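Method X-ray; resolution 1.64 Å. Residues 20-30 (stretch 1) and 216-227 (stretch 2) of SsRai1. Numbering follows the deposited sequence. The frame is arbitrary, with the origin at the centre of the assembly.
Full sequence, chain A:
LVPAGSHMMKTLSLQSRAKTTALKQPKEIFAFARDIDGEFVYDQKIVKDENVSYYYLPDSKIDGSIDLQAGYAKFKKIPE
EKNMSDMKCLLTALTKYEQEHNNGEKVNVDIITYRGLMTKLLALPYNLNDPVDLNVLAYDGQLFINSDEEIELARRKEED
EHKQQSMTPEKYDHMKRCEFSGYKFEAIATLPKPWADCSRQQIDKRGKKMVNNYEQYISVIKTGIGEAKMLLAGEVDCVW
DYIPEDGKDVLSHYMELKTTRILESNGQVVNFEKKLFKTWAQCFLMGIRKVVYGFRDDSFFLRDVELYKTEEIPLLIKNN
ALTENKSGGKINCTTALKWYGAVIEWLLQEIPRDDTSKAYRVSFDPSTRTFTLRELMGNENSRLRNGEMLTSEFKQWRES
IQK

Stretch 1, residues 20-30: TTALKQPKEIF
Stretch 2, residues 216-227: QYISVIKTGIGE

Two strands far apart in sequence can be joined by a ladder of backbone hydrogen bonds with side chains packed on its faces, and SsRai1 offers a compact example. Strand 27-30 runs antiparallel to strand 216-225, their axes 129° apart and 4.3 Å at closest approach; together the two stretches bury 738 Å².

Lys27 and Lys222 form the hydrogen-bonded pair that opens the ladder, CA to CA 5.4 Å: Lys27 N donates to Lys222 O at 3.0 Å, and Lys222 N returns the bond to Lys27 O at 2.8 Å. Glu28 then faces Ile221 in a non-hydrogen-bonded pair, CA to CA 4.0 Å. A bulge follows, shifting the register by one, so that Phe30 rather than Ile29 pairs with Val220 (CA to CA 5.4 Å). At the bulge Ile29 (p,t) leaves extended geometry, with phi/psi of -115/-26°, and two successive amides point to one carbonyl. Val220 O accepts a good bond from Ile29 N at 2.9 Å and a weak one from Phe30 N at 3.4 Å, while Val220 N donates to Phe30 O at 2.9 Å. Pro26, with no amide hydrogen to offer, places its CA 3.3 Å from Lys222 O in a CA-H...O contact. Within the loop, Gln25 NE2 (chi1 t, chi2 p) donates to Pro26 O at 2.8 Å.

The paired side chains divide between the two faces: Glu28 and Ile221 on one, Lys27, Lys222, Phe30 and Val220 on the other. Glu28 extends with chi1 and chi2 both t, and its OE1 accepts from Ser219 OG (chi1 t) at 2.8 Å, so the buried serine hydroxyl has an acceptor. The p rotamer of Phe30 (chi2 -90°) lays its ring against Val220, whose CB sits 3.8 Å from the ring centroid and 16° off the normal. The branched valine, chi1 t, also places CG2 3.4 Å from Phe30 CE2. Lys27 (t,t,t,t) and Lys222 (m,t,p,p) suit the edge, their charged ends leading away from the other stretch. Pro26 CB packs 3.7 Å from Ile221 CD1, with Ile221 in p,t.

Beyond the ladder, two waters and a lysine make the polar links. At Gly226, whose phi/psi of 52/-126° favours glycine, one water accepts from Gly226 N at 3.0 Å, donates to Ala22 O at 2.9 Å and bonds Thr21 OG1 (chi1 p) at 2.6 Å. Lys24, in m,m,t,t, gives a weak direct bond from NZ to Gly226 O at 3.1 Å; a second water accepts from Lys24 NZ at 2.8 Å and donates to Gly226 O at 3.0 Å. One exception remains: Gly224 N is buried without a partner.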

# COMPACT_ATOMS: atom_id res chain seq x y z
N THR A 20 -3.26 -12.13 -8.67
CA THR A 20 -4.27 -12.36 -9.70
C THR A 20 -5.01 -13.65 -9.38
O THR A 20 -4.39 -14.66 -9.06
CB THR A 20 -3.65 -12.43 -11.11
OG1 THR A 20 -3.22 -11.13 -11.52
CG2 THR A 20 -4.67 -12.94 -12.12
N THR A 21 -6.33 -13.60 -9.43
CA THR A 21 -7.15 -14.76 -9.09
C THR A 21 -8.05 -15.14 -10.25
O THR A 21 -8.26 -14.35 -11.17
CB THR A 21 -8.01 -14.50 -7.84
OG1 THR A 21 -8.69 -13.25 -7.98
CG2 THR A 21 -7.14 -14.45 -6.60
N ALA A 22 -8.59 -16.36 -10.19
CA ALA A 22 -9.46 -16.89 -11.24
C ALA A 22 -10.58 -15.93 -11.63
O ALA A 22 -11.21 -15.32 -10.77
CB ALA A 22 -10.05 -18.23 -10.79
N LEU A 23 -10.81 -15.80 -12.93
CA LEU A 23 -11.91 -14.98 -13.43
C LEU A 23 -13.25 -15.52 -12.94
O LEU A 23 -13.54 -16.71 -13.07
CB LEU A 23 -11.90 -14.92 -14.96
CG LEU A 23 -10.77 -14.12 -15.62
CD1 LEU A 23 -10.66 -14.44 -17.11
CD2 LEU A 23 -10.97 -12.63 -15.40
N LYS A 24 -14.06 -14.63 -12.38
CA LYS A 24 -15.42 -14.97 -11.96
C LYS A 24 -16.38 -14.67 -13.09
O LYS A 24 -16.27 -13.64 -13.75
CB LYS A 24 -15.81 -14.13 -10.74
CG LYS A 24 -14.76 -14.06 -9.66
CD LYS A 24 -14.62 -15.38 -8.94
CE LYS A 24 -13.51 -15.33 -7.91
NZ LYS A 24 -13.16 -16.69 -7.42
N GLN A 25 -17.34 -15.56 -13.32
CA GLN A 25 -18.35 -15.32 -14.35
C GLN A 25 -19.62 -14.74 -13.74
O GLN A 25 -20.33 -15.42 -13.01
CB GLN A 25 -18.69 -16.60 -15.11
CG GLN A 25 -19.92 -16.48 -16.00
CD GLN A 25 -19.73 -15.53 -17.17
OE1 GLN A 25 -18.80 -15.70 -17.97
NE2 GLN A 25 -20.60 -14.53 -17.29
N PRO A 26 -19.91 -13.47 -14.05
CA PRO A 26 -21.12 -12.84 -13.51
C PRO A 26 -22.38 -13.50 -14.06
O PRO A 26 -22.39 -14.06 -15.18
CB PRO A 26 -21.02 -11.39 -14.01
CG PRO A 26 -19.60 -11.20 -14.42
CD PRO A 26 -19.11 -12.54 -14.86
N LYS A 27 -23.45 -13.40 -13.28
CA LYS A 27 -24.75 -13.94 -13.69
C LYS A 27 -25.86 -13.01 -13.22
O LYS A 27 -25.91 -12.64 -12.04
CB LYS A 27 -24.93 -15.33 -13.09
CG LYS A 27 -26.35 -15.84 -13.17
CD LYS A 27 -26.50 -17.20 -12.48
CE LYS A 27 -27.95 -17.66 -12.52
NZ LYS A 27 -28.13 -19.06 -12.04
N GLU A 28 -26.76 -12.63 -14.12
CA GLU A 28 -27.89 -11.80 -13.72
C GLU A 28 -28.85 -12.62 -12.87
O GLU A 28 -29.18 -13.78 -13.22
CB GLU A 28 -28.66 -11.26 -14.93
CG GLU A 28 -29.83 -10.37 -14.54
CD GLU A 28 -30.57 -9.78 -15.74
OE1 GLU A 28 -30.03 -8.86 -16.40
OE2 GLU A 28 -31.69 -10.23 -16.00
N ILE A 29 -29.34 -12.03 -11.79
CA ILE A 29 -30.36 -12.70 -10.98
C ILE A 29 -31.71 -11.98 -10.97
O ILE A 29 -32.75 -12.60 -10.77
CB ILE A 29 -29.89 -13.01 -9.53
CG1 ILE A 29 -29.29 -11.76 -8.87
CG2 ILE A 29 -28.90 -14.15 -9.53
CD1 ILE A 29 -29.25 -11.85 -7.34
N PHE A 30 -31.70 -10.67 -11.19
CA PHE A 30 -32.94 -9.91 -11.38
C PHE A 30 -32.67 -8.58 -12.05
O PHE A 30 -31.52 -8.19 -12.22
CB PHE A 30 -33.73 -9.73 -10.06
CG PHE A 30 -32.98 -8.99 -8.96
CD1 PHE A 30 -32.19 -9.68 -8.05
CD2 PHE A 30 -33.14 -7.62 -8.80
CE1 PHE A 30 -31.52 -9.00 -7.03
CE2 PHE A 30 -32.46 -6.93 -7.76
CZ PHE A 30 -31.67 -7.63 -6.88
N GLN A 216 -34.28 4.05 -17.55
CA GLN A 216 -33.11 3.24 -17.22
C GLN A 216 -33.50 1.79 -17.06
O GLN A 216 -34.52 1.47 -16.44
CB GLN A 216 -32.49 3.71 -15.90
CG GLN A 216 -31.87 5.08 -15.93
CD GLN A 216 -31.19 5.40 -14.62
OE1 GLN A 216 -31.54 4.85 -13.57
NE2 GLN A 216 -30.22 6.30 -14.66
N TYR A 217 -32.68 0.90 -17.61
CA TYR A 217 -32.84 -0.54 -17.42
C TYR A 217 -31.66 -1.02 -16.58
O TYR A 217 -30.50 -0.81 -16.94
CB TYR A 217 -32.86 -1.26 -18.77
CG TYR A 217 -32.90 -2.77 -18.68
CD1 TYR A 217 -34.04 -3.44 -18.27
CD2 TYR A 217 -31.79 -3.53 -19.01
CE1 TYR A 217 -34.08 -4.82 -18.18
CE2 TYR A 217 -31.81 -4.92 -18.93
CZ TYR A 217 -32.96 -5.55 -18.51
OH TYR A 217 -33.00 -6.93 -18.44
N ILE A 218 -31.96 -1.63 -15.43
CA ILE A 218 -30.90 -1.96 -14.47
C ILE A 218 -30.82 -3.46 -14.28
O ILE A 218 -31.79 -4.09 -13.85
CB ILE A 218 -31.15 -1.31 -13.09
CG1 ILE A 218 -31.43 0.18 -13.22
CG2 ILE A 218 -29.97 -1.57 -12.13
CD1 ILE A 218 -30.26 0.98 -13.74
N SER A 219 -29.66 -4.02 -14.61
CA SER A 219 -29.40 -5.43 -14.38
C SER A 219 -28.71 -5.60 -13.02
O SER A 219 -27.81 -4.84 -12.67
CB SER A 219 -28.51 -5.99 -15.50
OG SER A 219 -28.08 -7.32 -15.22
N VAL A 220 -29.14 -6.60 -12.26
CA VAL A 220 -28.48 -6.89 -10.99
C VAL A 220 -27.89 -8.29 -11.05
O VAL A 220 -28.61 -9.28 -11.31
CB VAL A 220 -29.44 -6.77 -9.79
CG1 VAL A 220 -28.65 -6.85 -8.48
CG2 VAL A 220 -30.21 -5.46 -9.87
N ILE A 221 -26.59 -8.38 -10.80
CA ILE A 221 -25.84 -9.59 -11.04
C ILE A 221 -25.17 -10.09 -9.78
O ILE A 221 -24.92 -9.31 -8.85
CB ILE A 221 -24.73 -9.37 -12.12
CG1 ILE A 221 -23.67 -8.38 -11.61
CG2 ILE A 221 -25.35 -8.84 -13.42
CD1 ILE A 221 -22.41 -8.38 -12.44
N LYS A 222 -24.90 -11.39 -9.75
CA LYS A 222 -24.02 -11.96 -8.73
C LYS A 222 -22.67 -12.17 -9.38
O LYS A 222 -22.57 -12.65 -10.51
CB LYS A 222 -24.57 -13.29 -8.21
CG LYS A 222 -25.61 -13.15 -7.13
CD LYS A 222 -26.08 -14.52 -6.65
CE LYS A 222 -24.90 -15.47 -6.42
NZ LYS A 222 -24.11 -15.18 -5.19
N THR A 223 -21.62 -11.76 -8.68
CA THR A 223 -20.28 -11.93 -9.21
C THR A 223 -19.33 -12.03 -8.03
O THR A 223 -19.75 -12.27 -6.90
CB THR A 223 -19.91 -10.78 -10.16
OG1 THR A 223 -18.65 -11.05 -10.78
CG2 THR A 223 -19.88 -9.45 -9.43
N GLY A 224 -18.05 -11.85 -8.28
CA GLY A 224 -17.09 -11.94 -7.19
C GLY A 224 -15.74 -11.46 -7.61
O GLY A 224 -15.49 -11.21 -8.79
N ILE A 225 -14.86 -11.30 -6.63
CA ILE A 225 -13.46 -11.01 -6.89
C ILE A 225 -12.71 -11.64 -5.73
O ILE A 225 -13.14 -11.52 -4.57
CB ILE A 225 -13.18 -9.49 -6.99
CG1 ILE A 225 -11.69 -9.24 -7.22
CG2 ILE A 225 -13.66 -8.74 -5.74
CD1 ILE A 225 -11.38 -8.66 -8.55
N GLY A 226 -11.64 -12.36 -6.03
CA GLY A 226 -10.96 -13.15 -5.02
C GLY A 226 -11.95 -14.05 -4.30
O GLY A 226 -12.69 -14.82 -4.93
N GLU A 227 -11.97 -13.97 -2.97
CA GLU A 227 -12.87 -14.78 -2.15
C GLU A 227 -14.21 -14.09 -1.88
O GLU A 227 -15.11 -14.69 -1.28
CB GLU A 227 -12.22 -15.13 -0.82
CG GLU A 227 -11.06 -16.08 -0.97
CD GLU A 227 -11.49 -17.37 -1.62
OE1 GLU A 227 -12.20 -18.16 -0.96
OE2 GLU A 227 -11.15 -17.58 -2.80
O HOH W 1 -11.14 -13.16 -8.83
O HOH W 2 -14.56 -17.11 -5.08